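Shikimate dehydrogenase (PDB 3TNL) probably interconverts 3-dehydroshikimate and shikimate with NADP(H), a step of chorismate and aromatic amino acid biosynthesis. Local coordinates at residues T37-L42 with M89-W94; V121-N126 with E298-K303; D189-A194 with A209-I214. All coordinates share one frame; numbering follows the deposited sequence.

Interaction 1: T37-L42 with M89-W94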
loop_
_atom_site.group_PDB
_atom_site.type_symbol
_atom_site.label_atom_id
_atom_site.label_comp_id
_atom_site.label_asym_id
_atom_site.label_seq_id
_atom_site.Cartn_x
_atom_site.Cartn_y
_atom_site.Cartn_z
ATOM N N THR B 37 4.219 1.288 -9.260
ATOM C CA THR B 37 4.368 0.206 -8.291
ATOM C C THR B 37 3.083 -0.205 -7.684
ATOM O O THR B 37 2.345 0.640 -7.197
ATOM C CB THR B 37 5.411 0.586 -7.211
ATOM O OG1 THR B 37 6.595 1.039 -7.870
ATOM C CG2 THR B 37 5.787 -0.621 -6.347
ATOM N N GLU B 38 2.837 -1.511 -7.692
ATOM C CA GLU B 38 1.606 -2.074 -7.125
ATOM C C GLU B 38 1.846 -2.665 -5.731
ATOM O O GLU B 38 2.988 -3.030 -5.384
ATOM C CB GLU B 38 1.040 -3.089 -8.075
ATOM C CG GLU B 38 0.464 -2.403 -9.327
ATOM C CD GLU B 38 -0.278 -3.343 -10.210
ATOM O OE1 GLU B 38 0.369 -4.246 -10.768
ATOM O OE2 GLU B 38 -1.525 -3.158 -10.342
ATOM N N LEU B 39 0.789 -2.752 -4.945
ATOM C CA LEU B 39 0.868 -3.220 -3.573
ATOM C C LEU B 39 0.260 -4.618 -3.343
ATOM O O LEU B 39 -0.846 -4.938 -3.816
ATOM C CB LEU B 39 0.099 -2.238 -2.677
ATOM C CG LEU B 39 -0.041 -2.539 -1.176
ATOM C CD1 LEU B 39 1.366 -2.554 -0.492
ATOM C CD2 LEU B 39 -0.985 -1.514 -0.531
ATOM N N ILE B 40 0.989 -5.400 -2.555
ATOM C CA ILE B 40 0.514 -6.660 -1.990
ATOM C C ILE B 40 0.513 -6.416 -0.473
ATOM O O ILE B 40 1.500 -5.934 0.097
ATOM C CB ILE B 40 1.421 -7.845 -2.302
ATOM C CG1 ILE B 40 1.567 -8.050 -3.800
ATOM C CG2 ILE B 40 0.826 -9.109 -1.635
ATOM C CD1 ILE B 40 0.260 -8.352 -4.546
ATOM N N GLY B 41 -0.611 -6.696 0.180
ATOM C CA GLY B 41 -0.732 -6.475 1.618
ATOM C C GLY B 41 -0.541 -7.707 2.483
ATOM O O GLY B 41 -0.396 -8.839 2.002
ATOM N N LEU B 42 -0.615 -7.457 3.779
ATOM C CA LEU B 42 -0.576 -8.478 4.835
ATOM C C LEU B 42 -1.429 -7.881 5.949
ATOM O O LEU B 42 -1.082 -6.820 6.487
ATOM C CB LEU B 42 0.852 -8.785 5.274
ATOM C CG LEU B 42 0.984 -9.570 6.601
ATOM C CD1 LEU B 42 0.258 -10.908 6.545
ATOM C CD2 LEU B 42 2.430 -9.811 6.944
ATOM N N MET B 89 -9.151 -0.209 -4.125
ATOM C CA MET B 89 -7.766 0.130 -4.488
ATOM C C MET B 89 -7.224 -0.774 -5.595
ATOM O O MET B 89 -6.104 -0.571 -6.051
ATOM C CB MET B 89 -6.840 -0.023 -3.270
ATOM C CG MET B 89 -7.099 0.942 -2.145
ATOM S SD MET B 89 -6.391 0.449 -0.559
ATOM C CE MET B 89 -4.636 0.550 -0.877
ATOM N N ASN B 90 -8.002 -1.786 -5.959
ATOM C CA ASN B 90 -7.629 -2.789 -6.968
ATOM C C ASN B 90 -6.327 -3.524 -6.642
ATOM O O ASN B 90 -5.530 -3.800 -7.531
ATOM C CB ASN B 90 -7.523 -2.169 -8.372
ATOM C CG ASN B 90 -7.647 -3.207 -9.476
ATOM O OD1 ASN B 90 -8.354 -4.208 -9.310
ATOM N ND2 ASN B 90 -6.997 -2.965 -10.611
ATOM N N LEU B 91 -6.109 -3.852 -5.369
ATOM C CA LEU B 91 -4.923 -4.636 -5.015
ATOM C C LEU B 91 -4.972 -6.006 -5.669
ATOM O O LEU B 91 -6.015 -6.654 -5.724
ATOM C CB LEU B 91 -4.785 -4.851 -3.513
ATOM C CG LEU B 91 -4.515 -3.640 -2.628
ATOM C CD1 LEU B 91 -3.813 -4.174 -1.347
ATOM C CD2 LEU B 91 -3.727 -2.546 -3.303
ATOM N N ARG B 92 -3.815 -6.441 -6.154
ATOM C CA ARG B 92 -3.727 -7.772 -6.769
ATOM C C ARG B 92 -3.925 -8.900 -5.740
ATOM O O ARG B 92 -4.438 -9.979 -6.067
ATOM C CB ARG B 92 -2.356 -7.921 -7.396
ATOM C CG ARG B 92 -2.039 -9.313 -7.936
ATOM C CD ARG B 92 -3.053 -9.825 -8.959
ATOM N NE ARG B 92 -2.651 -11.123 -9.458
ATOM C CZ ARG B 92 -3.441 -11.933 -10.159
ATOM N NH1 ARG B 92 -2.980 -13.110 -10.548
ATOM N NH2 ARG B 92 -4.698 -11.601 -10.459
ATOM N N GLY B 93 -3.522 -8.675 -4.495
ATOM C CA GLY B 93 -3.652 -9.684 -3.471
ATOM C C GLY B 93 -3.055 -9.281 -2.146
ATOM O O GLY B 93 -2.548 -8.170 -2.004
ATOM N N TRP B 94 -3.170 -10.178 -1.175
ATOM C CA TRP B 94 -2.648 -9.964 0.156
ATOM C C TRP B 94 -2.630 -11.272 0.934
ATOM O O TRP B 94 -3.324 -12.245 0.562
ATOM C CB TRP B 94 -3.505 -8.946 0.927
ATOM C CG TRP B 94 -4.978 -9.218 1.074
ATOM C CD1 TRP B 94 -5.577 -9.815 2.116
ATOM C CD2 TRP B 94 -6.033 -8.809 0.185
ATOM N NE1 TRP B 94 -6.945 -9.837 1.947
ATOM C CE2 TRP B 94 -7.242 -9.217 0.767
ATOM C CE3 TRP B 94 -6.070 -8.142 -1.053
ATOM C CZ2 TRP B 94 -8.469 -8.983 0.170
ATOM C CZ3 TRP B 94 -7.291 -7.934 -1.645
ATOM C CH2 TRP B 94 -8.475 -8.354 -1.026
HETATM O O HOH W 1 -2.892 -2.594 -7.952
HETATM O O HOH W 2 -1.725 -4.697 -6.403
#

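Interaction 2: V121-N126 with E298-K303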
loop_
_atom_site.group_PDB
_atom_site.type_symbol
_atom_site.label_atom_id
_atom_site.label_comp_id
_atom_site.label_asym_id
_atom_site.label_seq_id
_atom_site.Cartn_x
_atom_site.Cartn_y
_atom_site.Cartn_z
ATOM N N VAL B 121 -8.245 -18.938 5.395
ATOM C CA VAL B 121 -7.618 -18.353 4.226
ATOM C C VAL B 121 -6.408 -17.563 4.691
ATOM O O VAL B 121 -6.517 -16.755 5.613
ATOM C CB VAL B 121 -8.587 -17.345 3.533
ATOM C CG1 VAL B 121 -7.833 -16.454 2.491
ATOM C CG2 VAL B 121 -9.762 -18.089 2.898
ATOM N N ASN B 122 -5.245 -17.783 4.093
ATOM C CA ASN B 122 -4.082 -16.963 4.405
ATOM C C ASN B 122 -3.588 -16.154 3.199
ATOM O O ASN B 122 -2.674 -15.342 3.342
ATOM C CB ASN B 122 -2.925 -17.771 5.018
ATOM C CG ASN B 122 -2.150 -18.554 4.008
ATOM O OD1 ASN B 122 -2.603 -18.787 2.869
ATOM N ND2 ASN B 122 -0.936 -18.959 4.397
ATOM N N THR B 123 -4.202 -16.348 2.030
ATOM C CA THR B 123 -3.779 -15.713 0.784
ATOM C C THR B 123 -4.994 -15.376 -0.081
ATOM O O THR B 123 -5.816 -16.229 -0.339
ATOM C CB THR B 123 -2.884 -16.674 0.002
ATOM O OG1 THR B 123 -1.701 -16.985 0.774
ATOM C CG2 THR B 123 -2.475 -16.105 -1.351
ATOM N N VAL B 124 -5.096 -14.126 -0.524
ATOM C CA VAL B 124 -6.166 -13.687 -1.376
ATOM C C VAL B 124 -5.599 -13.147 -2.675
ATOM O O VAL B 124 -4.533 -12.520 -2.684
ATOM C CB VAL B 124 -7.011 -12.563 -0.696
ATOM C CG1 VAL B 124 -8.143 -12.068 -1.624
ATOM C CG2 VAL B 124 -7.638 -13.070 0.633
ATOM N N VAL B 125 -6.309 -13.407 -3.774
ATOM C CA VAL B 125 -5.943 -12.867 -5.094
ATOM C C VAL B 125 -7.200 -12.276 -5.716
ATOM O O VAL B 125 -8.307 -12.768 -5.493
ATOM C CB VAL B 125 -5.257 -13.915 -6.009
ATOM C CG1 VAL B 125 -6.194 -15.097 -6.305
ATOM C CG2 VAL B 125 -4.782 -13.298 -7.306
ATOM N N ASN B 126 -7.004 -11.180 -6.437
ATOM C CA ASN B 126 -8.059 -10.423 -7.087
ATOM C C ASN B 126 -7.950 -10.529 -8.611
ATOM O O ASN B 126 -6.891 -10.189 -9.167
ATOM C CB ASN B 126 -7.884 -8.975 -6.680
ATOM C CG ASN B 126 -9.019 -8.080 -7.148
ATOM O OD1 ASN B 126 -9.798 -8.441 -8.002
ATOM N ND2 ASN B 126 -9.044 -6.853 -6.632
ATOM N N GLU B 298 3.540 -16.967 -6.476
ATOM C CA GLU B 298 3.101 -17.390 -7.839
ATOM C C GLU B 298 1.648 -17.054 -8.097
ATOM O O GLU B 298 1.286 -16.634 -9.219
ATOM C CB GLU B 298 3.352 -18.885 -8.135
ATOM C CG GLU B 298 2.865 -19.273 -9.587
ATOM C CD GLU B 298 3.038 -20.750 -10.001
ATOM O OE1 GLU B 298 3.601 -21.553 -9.238
ATOM O OE2 GLU B 298 2.572 -21.083 -11.124
ATOM N N ILE B 299 0.802 -17.249 -7.090
ATOM C CA ILE B 299 -0.617 -16.909 -7.196
ATOM C C ILE B 299 -0.741 -15.413 -7.596
ATOM O O ILE B 299 -1.559 -15.055 -8.433
ATOM C CB ILE B 299 -1.372 -17.238 -5.881
ATOM C CG1 ILE B 299 -1.645 -18.748 -5.766
ATOM C CG2 ILE B 299 -2.679 -16.514 -5.817
ATOM C CD1 ILE B 299 -2.063 -19.220 -4.392
ATOM N N TRP B 300 0.079 -14.549 -7.009
ATOM C CA TRP B 300 -0.041 -13.132 -7.321
ATOM C C TRP B 300 0.616 -12.707 -8.618
ATOM O O TRP B 300 0.025 -11.954 -9.397
ATOM C CB TRP B 300 0.547 -12.254 -6.214
ATOM C CG TRP B 300 -0.114 -12.445 -4.842
ATOM C CD1 TRP B 300 -1.434 -12.574 -4.567
ATOM C CD2 TRP B 300 0.558 -12.506 -3.582
ATOM N NE1 TRP B 300 -1.614 -12.725 -3.231
ATOM C CE2 TRP B 300 -0.406 -12.710 -2.599
ATOM C CE3 TRP B 300 1.907 -12.449 -3.214
ATOM C CZ2 TRP B 300 -0.084 -12.825 -1.248
ATOM C CZ3 TRP B 300 2.233 -12.580 -1.866
ATOM C CH2 TRP B 300 1.250 -12.745 -0.917
ATOM N N THR B 301 1.852 -13.161 -8.807
ATOM C CA THR B 301 2.716 -12.701 -9.924
ATOM C C THR B 301 2.807 -13.579 -11.138
ATOM O O THR B 301 3.243 -13.117 -12.199
ATOM C CB THR B 301 4.168 -12.480 -9.432
ATOM O OG1 THR B 301 4.808 -13.752 -9.222
ATOM C CG2 THR B 301 4.229 -11.606 -8.144
ATOM N N HIS B 302 2.471 -14.852 -10.988
ATOM C CA HIS B 302 2.584 -15.829 -12.049
ATOM C C HIS B 302 4.011 -15.947 -12.529
ATOM O O HIS B 302 4.283 -16.236 -13.707
ATOM C CB HIS B 302 1.517 -15.636 -13.138
ATOM C CG HIS B 302 0.163 -15.983 -12.637
ATOM N ND1 HIS B 302 -0.256 -17.288 -12.513
ATOM C CD2 HIS B 302 -0.814 -15.221 -12.102
ATOM C CE1 HIS B 302 -1.454 -17.306 -11.957
ATOM N NE2 HIS B 302 -1.821 -16.068 -11.712
ATOM N N LYS B 303 4.913 -15.741 -11.566
ATOM C CA LYS B 303 6.319 -16.001 -11.745
ATOM C C LYS B 303 6.768 -16.817 -10.536
ATOM O O LYS B 303 6.197 -16.744 -9.472
ATOM C CB LYS B 303 7.112 -14.744 -11.941
ATOM C CG LYS B 303 6.625 -14.009 -13.195
ATOM C CD LYS B 303 7.645 -13.105 -13.771
ATOM C CE LYS B 303 7.086 -12.389 -14.991
ATOM N NZ LYS B 303 8.100 -11.644 -15.758
#

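Interaction 3: D189-A194 with A209-I214. With NAD (nicotinamide-adenine-dinucleotide), chain H.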
loop_
_atom_site.group_PDB
_atom_site.type_symbol
_atom_site.label_atom_id
_atom_site.label_comp_id
_atom_site.label_asym_id
_atom_site.label_seq_id
_atom_site.Cartn_x
_atom_site.Cartn_y
_atom_site.Cartn_z
ATOM N N ASP B 189 -9.175 -25.821 24.615
ATOM C CA ASP B 189 -10.189 -25.313 23.703
ATOM C C ASP B 189 -10.012 -25.709 22.245
ATOM O O ASP B 189 -10.950 -25.541 21.465
ATOM C CB ASP B 189 -10.281 -23.802 23.823
ATOM C CG ASP B 189 -10.877 -23.357 25.165
ATOM O OD1 ASP B 189 -11.577 -24.166 25.836
ATOM O OD2 ASP B 189 -10.664 -22.186 25.524
ATOM N N PHE B 190 -8.833 -26.211 21.859
ATOM C CA PHE B 190 -8.594 -26.658 20.486
ATOM C C PHE B 190 -9.029 -28.117 20.239
ATOM O O PHE B 190 -9.056 -28.562 19.087
ATOM C CB PHE B 190 -7.087 -26.539 20.118
ATOM C CG PHE B 190 -6.586 -25.117 20.089
ATOM C CD1 PHE B 190 -6.663 -24.368 18.919
ATOM C CD2 PHE B 190 -6.069 -24.539 21.205
ATOM C CE1 PHE B 190 -6.213 -23.062 18.875
ATOM C CE2 PHE B 190 -5.577 -23.228 21.166
ATOM C CZ PHE B 190 -5.683 -22.490 20.005
ATOM N N TYR B 191 -9.329 -28.878 21.298
ATOM C CA TYR B 191 -9.655 -30.313 21.118
ATOM C C TYR B 191 -10.876 -30.462 20.236
ATOM O O TYR B 191 -10.918 -31.347 19.372
ATOM C CB TYR B 191 -9.845 -31.047 22.466
ATOM C CG TYR B 191 -9.715 -32.558 22.399
ATOM C CD1 TYR B 191 -10.835 -33.381 22.228
ATOM C CD2 TYR B 191 -8.460 -33.171 22.470
ATOM C CE1 TYR B 191 -10.691 -34.781 22.167
ATOM C CE2 TYR B 191 -8.331 -34.557 22.439
ATOM C CZ TYR B 191 -9.431 -35.348 22.260
ATOM O OH TYR B 191 -9.259 -36.734 22.204
ATOM N N ALA B 192 -11.879 -29.625 20.456
ATOM C CA ALA B 192 -13.086 -29.657 19.619
ATOM C C ALA B 192 -12.815 -29.368 18.138
ATOM O O ALA B 192 -13.471 -29.914 17.249
ATOM C CB ALA B 192 -14.164 -28.722 20.165
ATOM N N ASN B 193 -11.846 -28.509 17.861
ATOM C CA ASN B 193 -11.465 -28.221 16.492
ATOM C C ASN B 193 -10.830 -29.467 15.873
ATOM O O ASN B 193 -11.050 -29.793 14.719
ATOM C CB ASN B 193 -10.456 -27.079 16.412
ATOM C CG ASN B 193 -10.158 -26.702 14.991
ATOM O OD1 ASN B 193 -11.086 -26.442 14.202
ATOM N ND2 ASN B 193 -8.865 -26.696 14.627
ATOM N N ALA B 194 -10.000 -30.167 16.647
ATOM C CA ALA B 194 -9.389 -31.392 16.129
ATOM C C ALA B 194 -10.485 -32.433 15.809
ATOM O O ALA B 194 -10.367 -33.188 14.830
ATOM C CB ALA B 194 -8.365 -31.972 17.124
ATOM N N ALA B 209 -8.388 -40.790 9.630
ATOM C CA ALA B 209 -7.984 -39.881 10.690
ATOM C C ALA B 209 -8.574 -40.288 12.031
ATOM O O ALA B 209 -9.707 -40.789 12.125
ATOM C CB ALA B 209 -8.415 -38.454 10.331
ATOM N N GLN B 210 -7.812 -40.036 13.083
ATOM C CA GLN B 210 -8.238 -40.269 14.452
ATOM C C GLN B 210 -7.560 -39.267 15.368
ATOM O O GLN B 210 -6.507 -38.734 15.013
ATOM C CB GLN B 210 -8.016 -41.699 14.907
ATOM C CG GLN B 210 -6.676 -42.209 14.790
ATOM C CD GLN B 210 -6.619 -43.765 14.907
ATOM O OE1 GLN B 210 -7.584 -44.451 15.317
ATOM N NE2 GLN B 210 -5.464 -44.296 14.586
ATOM N N LEU B 211 -8.210 -39.008 16.510
ATOM C CA LEU B 211 -7.742 -38.065 17.522
ATOM C C LEU B 211 -7.619 -38.726 18.900
ATOM O O LEU B 211 -8.480 -39.512 19.300
ATOM C CB LEU B 211 -8.733 -36.906 17.629
ATOM C CG LEU B 211 -8.496 -35.879 18.735
ATOM C CD1 LEU B 211 -7.209 -35.096 18.581
ATOM C CD2 LEU B 211 -9.735 -34.965 18.790
ATOM N N PHE B 212 -6.538 -38.409 19.602
ATOM C CA PHE B 212 -6.285 -38.865 20.950
ATOM C C PHE B 212 -5.761 -37.733 21.833
ATOM O O PHE B 212 -5.213 -36.744 21.349
ATOM C CB PHE B 212 -5.224 -39.946 20.937
ATOM C CG PHE B 212 -5.551 -41.110 20.025
ATOM C CD1 PHE B 212 -6.430 -42.084 20.424
ATOM C CD2 PHE B 212 -4.957 -41.215 18.780
ATOM C CE1 PHE B 212 -6.717 -43.166 19.575
ATOM C CE2 PHE B 212 -5.219 -42.310 17.954
ATOM C CZ PHE B 212 -6.114 -43.258 18.365
ATOM N N ASP B 213 -5.875 -37.914 23.140
ATOM C CA ASP B 213 -5.306 -36.990 24.126
ATOM C C ASP B 213 -3.787 -37.193 24.104
ATOM O O ASP B 213 -3.315 -38.325 24.065
ATOM C CB ASP B 213 -5.875 -37.376 25.501
ATOM C CG ASP B 213 -5.589 -36.383 26.598
ATOM O OD1 ASP B 213 -6.447 -36.339 27.528
ATOM O OD2 ASP B 213 -4.605 -35.638 26.558
ATOM N N ILE B 214 -3.028 -36.104 24.181
ATOM C CA ILE B 214 -1.571 -36.169 24.248
ATOM C C ILE B 214 -1.114 -36.927 25.515
ATOM O O ILE B 214 0.020 -37.400 25.594
ATOM C CB ILE B 214 -0.926 -34.723 24.173
ATOM C CG1 ILE B 214 0.599 -34.770 23.992
ATOM C CG2 ILE B 214 -1.312 -33.881 25.408
ATOM C CD1 ILE B 214 1.070 -35.429 22.693
HETATM P PA NAD H . -2.590 -21.977 17.571
HETATM O O1A NAD H . -2.650 -20.969 18.716
HETATM O O2A NAD H . -3.618 -21.868 16.461
HETATM O O5B NAD H . -2.560 -23.470 18.200
HETATM C C5B NAD H . -1.778 -23.844 19.334
HETATM C C4B NAD H . -1.687 -25.373 19.412
HETATM O O4B NAD H . -0.711 -25.734 20.403
HETATM C C3B NAD H . -2.965 -26.006 19.927
HETATM O O3B NAD H . -3.069 -27.332 19.350
HETATM C C2B NAD H . -2.762 -26.137 21.418
HETATM O O2B NAD H . -3.498 -27.206 21.997
HETATM C C1B NAD H . -1.279 -26.441 21.484
HETATM N N9A NAD H . -0.578 -26.091 22.725
HETATM C C8A NAD H . -0.225 -24.837 23.095
HETATM N N7A NAD H . 0.467 -24.893 24.253
HETATM C C5A NAD H . 0.587 -26.187 24.644
HETATM C C6A NAD H . 1.158 -26.882 25.690
HETATM N N6A NAD H . 1.825 -26.234 26.651
HETATM N N1A NAD H . 1.097 -28.232 25.721
HETATM C C2A NAD H . 0.432 -28.916 24.757
HETATM N N3A NAD H . -0.157 -28.310 23.702
HETATM C C4A NAD H . -0.102 -26.962 23.606
HETATM O O3 NAD H . -1.105 -21.866 16.989
HETATM P PN NAD H . -0.629 -22.065 15.466
HETATM O O1N NAD H . -0.827 -20.812 14.650
HETATM O O2N NAD H . -1.144 -23.408 14.943
HETATM O O5D NAD H . 0.974 -22.156 15.602
HETATM C C5D NAD H . 1.540 -23.250 16.312
HETATM C C4D NAD H . 3.023 -23.188 16.002
HETATM O O4D NAD H . 3.213 -23.240 14.577
HETATM C C3D NAD H . 3.634 -21.875 16.464
HETATM O O3D NAD H . 4.846 -22.164 17.168
HETATM C C2D NAD H . 3.913 -21.109 15.182
HETATM O O2D NAD H . 5.008 -20.174 15.308
HETATM C C1D NAD H . 4.181 -22.244 14.202
HETATM N N1N NAD H . 3.962 -21.949 12.784
HETATM C C2N NAD H . 4.972 -22.110 11.909
HETATM C C3N NAD H . 4.787 -21.857 10.554
HETATM C C7N NAD H . 5.889 -22.029 9.560
HETATM O O7N NAD H . 5.747 -21.425 8.497
HETATM N N7N NAD H . 6.936 -22.835 9.838
HETATM C C4N NAD H . 3.529 -21.424 10.105
HETATM C C5N NAD H . 2.499 -21.271 11.028
HETATM C C6N NAD H . 2.738 -21.535 12.376
#

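Interaction 1: T37-L42 with M89-W94
Gly93 O is approached by two groups of the facing strand: Gly41 N donates a hydrogen bond at 3.3 Å, with an N-H...O angle of 158°, and Ile40 CA adds a CH...O contact at 3.4 Å. Past this point the chains run as parallel strands, Gly41 beside Trp94, their CA atoms only 4.2 Å apart; Trp94 CA approaches Gly41 O at 3.1 Å. The absence of a side chain on Gly41 lets Trp94 CB settle against its carbonyl group. The indole, with CG between the backbone N and the carbonyl carbon (chi1 56°), turns away from Gly41 to meet Phe86 of helix 79-88.

Two waters bridge strand 38-44 to the loop that precedes Gly93. One donates to Leu39 O and accepts from Arg92 N, each at 2.7 Å, standing in for a direct backbone bond; the other donates to both Glu38 OE2 and Asn90 O. Beside them both methyls of Leu91 lie against Leu39, CD2 reaching Leu39 CB at 3.9 Å, while Met89 CE touches Leu39 CD2. On the other face of the sheet Ile40 CD1 rests on Arg92 CB; the guanidinium group leads off to Trp300 O and to a salt bridge with Asp127. Leu39 and Leu91 also pack on Leu70 and Phe72, respectively, of the second subunit. Two neighbouring strands of the substrate-binding domain are thus joined here through a single direct hydrogen bond, with water linking Leu39 O to Arg92 N where the loop before Gly93 stands off, and with apolar contacts on both faces.

Interaction 2: V121-N126 with E298-K303
Strand 123-127 passes the C-terminal end of helix 286-301, the two backbones coming nearest at Val125 and Trp300, whose CA atoms are 6.3 Å apart. This is helix-on-sheet packing, in which the last turn of helix 286-301 lies against strand 123-127 of the mixed sheet of the substrate-binding domain. Trp300 carries the polar link: its NE1 donates to Val124 O at 3.0 Å with an N-H...O angle of 151°. The oxygen lies close to the indole plane, at the ring edge, whereas the nitrogen stands above the plane of the carbonyl group. The bond ties the rim of a buried ring to the strand backbone, while Val124 turns its own side chain away from the helix, onto Trp94 and Leu131.

Thr123 and Val125, the alternate residues, point toward the helix. Val125 CB meets Ile299 CG2 at 3.7 Å, and its CG1 packs against the same methyl. With CG1 beside the backbone N (chi1 -77°), Ile299 leaves CG2 anti to that nitrogen, turned to the valine. Val125 CB also lies near the plane of the indole, at the CD1 edge. Thr123 CG2 comes obliquely to the ring, 4.0 Å from Trp300 NE1, and His56 meets the indole edge-to-face.

Asn122, assigned by inference to the shikimate site, forms a classic beta bulge with Thr123 opposite His134. The two functions of Thr123 are divided: its methyl serves the helix contact, while OG1 donates to Asn122 OD1 at 2.9 Å, approaching well above the plane of that amide.

Interaction 3: D189-A194 with A209-I214
Tyr191 lays one face of its ring over a methyl of Leu211: CD2 stands 3.7 Å from the ring centroid, 21° off the normal, a CH-pi contact. The methyl is offset toward the rim, and CE1 and CZ of Tyr191 both lie 3.5 Å from Leu211 CD2. The tyrosine side chain, extended away from the backbone nitrogen (chi1 -160°), crosses from the helix to the strand, where OH lies by the Phe212-Asp213 peptide, 3.7 Å from Asp213 N. Leu211 divides its branches, for CD1 turns to Ala194 CB at 3.6 Å, one helical turn beyond Tyr191.

These residues join the helix and the second strand of a beta-alpha-beta crossover, made of strand 180-185, helix 191-204 and strand 208-213, in the Rossmann-type NAD-binding domain. Strand 208-213 is outermost in the parallel sheet of this chain. Val198 and Glu195 continue the helix surface around Leu211, and Lys187, a residue of the NAD site, makes a cation-pi contact with Tyr191.

Just before the helix, Phe190, part of the NAD pocket, packs against the cofactor. One face of its ring meets the adenosine ribose, with NAD C3B 3.6 Å above the plane and displaced toward the rim. At the far end of the ring, Phe190 CZ comes within 3.6 Å of the phosphate oxygen NAD O1A.

In the fold
From the N terminus, interaction 1 closes first, bringing 37-42 and 89-94 together across 46 intervening residues within the mixed sheet of the substrate-binding domain. Interaction 2 then opens and spans 171 residues, returning the end of helix 286-301 to that sheet after the chain has built the nucleotide-binding domain. Interaction 3 is nested inside this long loop and joins a helix and an edge strand of the parallel sheet. Interactions 1 and 2 adjoin, as strands 93-96 and 123-127 are neighbours and Arg92 reaches the helix end; interaction 3 lies across the chain's centre, about 31 Å from interaction 2, centre to centre.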